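Local structure of 2,5-dihydroxypyridine 5,6-dioxygenase (Pseudomonas putida KT2440, 7CUP) at residues A161-V175 and L195-V209. The protein catalyses the iron-dependent, dioxygen-consuming ring opening of 2,5-dihydroxypyridine to N-formylmaleamate, a step in the aerobic breakdown of nicotinate. Residues are numbered along the deposited sequence; the frame is centred on the assembly and turned at random.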
loop_
_atom_site.group_PDB
_atom_site.type_symbol
_atom_site.label_atom_id
_atom_site.label_comp_id
_atom_site.label_asym_id
_atom_site.label_seq_id
_atom_site.Cartn_x
_atom_site.Cartn_y
_atom_site.Cartn_z
ATOM N N ALA A 161 15.165 -50.160 3.420
ATOM C CA ALA A 161 13.796 -50.100 2.862
ATOM C C ALA A 161 13.780 -50.767 1.486
ATOM O O ALA A 161 12.678 -51.017 0.971
ATOM C CB ALA A 161 13.328 -48.663 2.791
ATOM N N GLY A 162 14.951 -50.975 0.880
ATOM C CA GLY A 162 15.100 -51.743 -0.370
ATOM C C GLY A 162 15.644 -50.939 -1.543
ATOM O O GLY A 162 15.466 -51.388 -2.687
ATOM N N SER A 163 16.280 -49.790 -1.316
ATOM C CA SER A 163 16.950 -49.066 -2.420
ATOM C C SER A 163 18.165 -49.910 -2.798
ATOM O O SER A 163 18.840 -50.357 -1.872
ATOM C CB SER A 163 17.318 -47.647 -2.050
ATOM O OG SER A 163 16.157 -46.826 -2.084
ATOM N N ASP A 164 18.351 -50.171 -4.095
ATOM C CA ASP A 164 19.553 -50.828 -4.679
ATOM C C ASP A 164 19.709 -50.288 -6.102
ATOM O O ASP A 164 19.065 -50.787 -7.020
ATOM C CB ASP A 164 19.433 -52.352 -4.587
ATOM C CG ASP A 164 20.734 -53.075 -4.905
ATOM O OD1 ASP A 164 20.652 -54.156 -5.507
ATOM O OD2 ASP A 164 21.814 -52.554 -4.548
ATOM N N PHE A 165 20.477 -49.214 -6.244
ATOM C CA PHE A 165 20.463 -48.311 -7.421
ATOM C C PHE A 165 21.911 -48.101 -7.885
ATOM O O PHE A 165 22.797 -47.820 -7.042
ATOM C CB PHE A 165 19.773 -46.991 -7.040
ATOM C CG PHE A 165 19.770 -45.956 -8.132
ATOM C CD1 PHE A 165 18.933 -46.093 -9.229
ATOM C CD2 PHE A 165 20.653 -44.889 -8.095
ATOM C CE1 PHE A 165 18.953 -45.158 -10.252
ATOM C CE2 PHE A 165 20.672 -43.957 -9.117
ATOM C CZ PHE A 165 19.831 -44.098 -10.198
ATOM N N HIS A 166 22.150 -48.225 -9.187
ATOM C CA HIS A 166 23.510 -48.082 -9.762
ATOM C C HIS A 166 23.469 -47.059 -10.886
ATOM O O HIS A 166 22.614 -47.182 -11.783
ATOM C CB HIS A 166 24.082 -49.433 -10.236
ATOM C CG HIS A 166 25.567 -49.403 -10.426
ATOM N ND1 HIS A 166 26.462 -49.363 -9.361
ATOM C CD2 HIS A 166 26.325 -49.377 -11.548
ATOM C CE1 HIS A 166 27.698 -49.329 -9.821
ATOM N NE2 HIS A 166 27.641 -49.333 -11.164
ATOM N N ALA A 167 24.399 -46.111 -10.836
ATOM C CA ALA A 167 24.539 -45.019 -11.825
ATOM C C ALA A 167 25.980 -44.949 -12.322
ATOM O O ALA A 167 26.842 -44.368 -11.671
ATOM C CB ALA A 167 24.121 -43.709 -11.196
ATOM N N PRO A 168 26.283 -45.490 -13.519
ATOM C CA PRO A 168 27.570 -45.209 -14.154
ATOM C C PRO A 168 27.746 -43.688 -14.365
ATOM O O PRO A 168 26.839 -43.015 -14.848
ATOM C CB PRO A 168 27.501 -46.000 -15.474
ATOM C CG PRO A 168 26.404 -47.027 -15.246
ATOM C CD PRO A 168 25.404 -46.328 -14.348
ATOM N N LEU A 169 28.910 -43.168 -13.995
ATOM C CA LEU A 169 29.269 -41.734 -14.167
ATOM C C LEU A 169 30.413 -41.581 -15.178
ATOM O O LEU A 169 31.022 -42.613 -15.529
ATOM C CB LEU A 169 29.666 -41.189 -12.797
ATOM C CG LEU A 169 28.579 -41.295 -11.733
ATOM C CD1 LEU A 169 29.109 -40.874 -10.376
ATOM C CD2 LEU A 169 27.359 -40.484 -12.120
ATOM N N GLY A 170 30.686 -40.333 -15.591
ATOM C CA GLY A 170 31.816 -39.925 -16.448
ATOM C C GLY A 170 31.369 -39.002 -17.564
ATOM O O GLY A 170 32.125 -38.134 -17.969
ATOM N N GLN A 171 30.158 -39.164 -18.062
ATOM C CA GLN A 171 29.659 -38.334 -19.173
ATOM C C GLN A 171 29.460 -36.884 -18.700
ATOM O O GLN A 171 29.526 -35.966 -19.570
ATOM C CB GLN A 171 28.395 -38.973 -19.740
ATOM C CG GLN A 171 28.003 -38.442 -21.110
ATOM C CD GLN A 171 26.952 -39.304 -21.767
ATOM O OE1 GLN A 171 26.517 -40.318 -21.211
ATOM N NE2 GLN A 171 26.544 -38.904 -22.962
ATOM N N TYR A 172 29.220 -36.635 -17.407
ATOM C CA TYR A 172 28.626 -35.337 -16.984
ATOM C C TYR A 172 29.377 -34.729 -15.812
ATOM O O TYR A 172 29.917 -35.432 -14.964
ATOM C CB TYR A 172 27.145 -35.507 -16.658
ATOM C CG TYR A 172 26.273 -35.792 -17.849
ATOM C CD1 TYR A 172 26.063 -34.842 -18.824
ATOM C CD2 TYR A 172 25.655 -37.022 -18.002
ATOM C CE1 TYR A 172 25.265 -35.100 -19.928
ATOM C CE2 TYR A 172 24.872 -37.309 -19.102
ATOM C CZ TYR A 172 24.655 -36.336 -20.055
ATOM O OH TYR A 172 23.831 -36.582 -21.114
ATOM N N PRO A 173 29.397 -33.386 -15.689
ATOM C CA PRO A 173 30.162 -32.753 -14.619
ATOM C C PRO A 173 29.503 -32.929 -13.235
ATOM O O PRO A 173 28.367 -33.311 -13.172
ATOM C CB PRO A 173 30.229 -31.279 -15.049
ATOM C CG PRO A 173 29.052 -31.078 -15.963
ATOM C CD PRO A 173 28.673 -32.434 -16.525
ATOM N N ALA A 174 30.257 -32.662 -12.171
ATOM C CA ALA A 174 29.803 -32.452 -10.781
ATOM C C ALA A 174 29.357 -30.986 -10.647
ATOM O O ALA A 174 30.057 -30.119 -11.157
ATOM C CB ALA A 174 30.942 -32.754 -9.846
ATOM N N VAL A 175 28.208 -30.718 -10.027
ATOM C CA VAL A 175 27.756 -29.332 -9.725
ATOM C C VAL A 175 27.619 -29.216 -8.214
ATOM O O VAL A 175 27.104 -30.155 -7.592
ATOM C CB VAL A 175 26.461 -28.988 -10.473
ATOM C CG1 VAL A 175 25.893 -27.641 -10.046
ATOM C CG2 VAL A 175 26.693 -29.004 -11.972
ATOM N N LEU A 195 25.583 -31.258 -3.426
ATOM C CA LEU A 195 26.246 -31.491 -4.726
ATOM C C LEU A 195 25.578 -32.682 -5.419
ATOM O O LEU A 195 24.904 -33.485 -4.744
ATOM C CB LEU A 195 27.758 -31.669 -4.505
ATOM C CG LEU A 195 28.270 -33.081 -4.173
ATOM C CD1 LEU A 195 29.777 -33.185 -4.405
ATOM C CD2 LEU A 195 27.933 -33.439 -2.734
ATOM N N PHE A 196 25.740 -32.754 -6.738
ATOM C CA PHE A 196 25.101 -33.767 -7.596
ATOM C C PHE A 196 25.837 -33.855 -8.942
ATOM O O PHE A 196 26.607 -32.933 -9.279
ATOM C CB PHE A 196 23.629 -33.402 -7.795
ATOM C CG PHE A 196 23.398 -31.971 -8.216
ATOM C CD1 PHE A 196 23.374 -31.620 -9.559
ATOM C CD2 PHE A 196 23.201 -30.981 -7.270
ATOM C CE1 PHE A 196 23.153 -30.308 -9.946
ATOM C CE2 PHE A 196 22.988 -29.666 -7.656
ATOM C CZ PHE A 196 22.978 -29.325 -8.991
ATOM N N THR A 197 25.629 -34.974 -9.640
ATOM C CA THR A 197 25.940 -35.188 -11.075
ATOM C C THR A 197 24.694 -35.685 -11.787
ATOM O O THR A 197 23.599 -35.616 -11.199
ATOM C CB THR A 197 26.980 -36.286 -11.366
ATOM O OG1 THR A 197 27.666 -36.732 -10.197
ATOM C CG2 THR A 197 27.952 -35.827 -12.424
ATOM N N TRP A 198 24.887 -36.176 -13.011
ATOM C CA TRP A 198 23.891 -36.922 -13.801
ATOM C C TRP A 198 24.482 -38.294 -14.091
ATOM O O TRP A 198 25.693 -38.426 -14.215
ATOM C CB TRP A 198 23.559 -36.134 -15.074
ATOM C CG TRP A 198 22.878 -34.833 -14.794
ATOM C CD1 TRP A 198 21.572 -34.527 -15.047
ATOM C CD2 TRP A 198 23.473 -33.646 -14.242
ATOM N NE1 TRP A 198 21.309 -33.245 -14.661
ATOM C CE2 TRP A 198 22.451 -32.679 -14.167
ATOM C CE3 TRP A 198 24.770 -33.295 -13.849
ATOM C CZ2 TRP A 198 22.684 -31.386 -13.711
ATOM C CZ3 TRP A 198 25.003 -32.020 -13.383
ATOM C CH2 TRP A 198 23.966 -31.085 -13.306
ATOM N N PRO A 199 23.667 -39.358 -14.156
ATOM C CA PRO A 199 24.161 -40.650 -14.631
ATOM C C PRO A 199 24.484 -40.562 -16.133
ATOM O O PRO A 199 23.876 -39.744 -16.844
ATOM C CB PRO A 199 22.985 -41.604 -14.402
ATOM C CG PRO A 199 21.749 -40.701 -14.424
ATOM C CD PRO A 199 22.218 -39.355 -13.903
ATOM N N ASN A 200 25.353 -41.450 -16.619
ATOM C CA ASN A 200 25.595 -41.615 -18.085
ATOM C C ASN A 200 24.257 -41.850 -18.786
ATOM O O ASN A 200 23.342 -42.415 -18.135
ATOM C CB ASN A 200 26.629 -42.712 -18.346
ATOM C CG ASN A 200 27.953 -42.367 -17.705
ATOM O OD1 ASN A 200 28.248 -41.197 -17.484
ATOM N ND2 ASN A 200 28.730 -43.370 -17.345
ATOM N N GLU A 201 24.131 -41.424 -20.049
ATOM C CA GLU A 201 22.859 -41.525 -20.822
ATOM C C GLU A 201 22.443 -43.021 -20.872
ATOM O O GLU A 201 23.317 -43.887 -20.981
ATOM C CB GLU A 201 23.019 -40.784 -22.163
ATOM C CG GLU A 201 21.780 -39.994 -22.619
ATOM C CD GLU A 201 21.340 -38.784 -21.796
ATOM O OE1 GLU A 201 22.139 -38.327 -20.958
ATOM O OE2 GLU A 201 20.181 -38.289 -21.988
ATOM N N ASP A 202 21.161 -43.322 -20.628
ATOM C CA ASP A 202 20.503 -44.663 -20.721
ATOM C C ASP A 202 21.206 -45.742 -19.884
ATOM O O ASP A 202 21.158 -46.910 -20.292
ATOM C CB ASP A 202 20.397 -45.113 -22.175
ATOM C CG ASP A 202 19.978 -43.988 -23.105
ATOM O OD1 ASP A 202 18.836 -43.457 -22.939
ATOM O OD2 ASP A 202 20.825 -43.608 -23.950
ATOM N N SER A 203 21.729 -45.402 -18.708
ATOM C CA SER A 203 22.621 -46.284 -17.911
ATOM C C SER A 203 22.080 -46.601 -16.517
ATOM O O SER A 203 22.419 -47.680 -16.031
ATOM C CB SER A 203 23.960 -45.663 -17.813
ATOM O OG SER A 203 24.295 -45.139 -19.085
ATOM N N ALA A 204 21.360 -45.692 -15.850
ATOM C CA ALA A 204 20.946 -45.905 -14.441
ATOM C C ALA A 204 20.038 -47.135 -14.360
ATOM O O ALA A 204 19.150 -47.269 -15.224
ATOM C CB ALA A 204 20.273 -44.683 -13.860
ATOM N N GLU A 205 20.226 -47.936 -13.307
ATOM C CA GLU A 205 19.671 -49.310 -13.142
ATOM C C GLU A 205 19.299 -49.557 -11.679
ATOM O O GLU A 205 20.157 -49.311 -10.819
ATOM C CB GLU A 205 20.717 -50.379 -13.516
ATOM C CG GLU A 205 20.860 -50.606 -15.009
ATOM C CD GLU A 205 19.819 -51.529 -15.619
ATOM O OE1 GLU A 205 19.084 -51.097 -16.546
ATOM O OE2 GLU A 205 19.756 -52.691 -15.178
ATOM N N GLY A 206 18.113 -50.111 -11.433
ATOM C CA GLY A 206 17.804 -50.791 -10.158
ATOM C C GLY A 206 16.537 -50.261 -9.508
ATOM O O GLY A 206 15.589 -49.931 -10.241
ATOM N N THR A 207 16.540 -50.167 -8.178
ATOM C CA THR A 207 15.364 -49.843 -7.334
ATOM C C THR A 207 15.686 -48.650 -6.419
ATOM O O THR A 207 16.719 -48.686 -5.698
ATOM C CB THR A 207 14.947 -51.072 -6.519
ATOM O OG1 THR A 207 14.899 -52.135 -7.463
ATOM C CG2 THR A 207 13.602 -50.945 -5.838
ATOM N N LEU A 208 14.823 -47.626 -6.449
ATOM C CA LEU A 208 14.799 -46.576 -5.404
ATOM C C LEU A 208 13.469 -46.682 -4.665
ATOM O O LEU A 208 12.427 -46.594 -5.317
ATOM C CB LEU A 208 15.011 -45.205 -6.050
ATOM C CG LEU A 208 16.419 -44.971 -6.592
ATOM C CD1 LEU A 208 16.437 -43.799 -7.566
ATOM C CD2 LEU A 208 17.445 -44.782 -5.466
ATOM N N VAL A 209 13.534 -46.923 -3.352
ATOM C CA VAL A 209 12.326 -47.012 -2.484
ATOM C C VAL A 209 12.189 -45.685 -1.730
ATOM O O VAL A 209 13.077 -45.324 -0.922
ATOM C CB VAL A 209 12.384 -48.220 -1.526
ATOM C CG1 VAL A 209 11.261 -48.183 -0.489
ATOM C CG2 VAL A 209 12.381 -49.532 -2.313
HETATM O O HOH W 1 15.178 -45.780 0.459
HETATM O O HOH W 2 28.341 -38.511 -15.392
#
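Asn-200 and Gln-171 show how side chains can join two chain segments between antiparallel pairings, here 164-166 with 205-207 and Val-175 with Phe-196. Asn-200, its CG anti to the carbonyl carbon (chi1 -61°), turns its amide into the bend at 168-171: OD1 accepts from Gln-171 N at 2.8 Å, while ND2 donates to Leu-169 O at 3.0 Å, reaching it from above the carbonyl plane. Its own backbone N is bound to Pro-168 O, and Gln-171 replies with OE1 to Glu-201 N at 2.9 Å. Cut back to an alanine, this position is likely to leave Gln-171 N and Leu-169 O without their amide partners and the bend freer to shift. The Tyr-172 ring lies against Trp-198 CB (3.7 Å from CD2), and its OH donates to Glu-201 OE1 at a modelled 2.4 Å, a doubtfully short spacing. Within the second pairing Val-175 splits its branches: CG1 packs on Phe-196 CZ at 3.5 Å, whereas CG2 meets the indole edge of Trp-198 at CH2, 3.7 Å away. The Phe-196 ring in turn meets that of His-265, an iron ligand. This pairing continues into the sheet holding strand 263-269, helix 136-151 packs against Ala-174 and Leu-195, and strand 164-168 bridges strands 154-158 and 207-210.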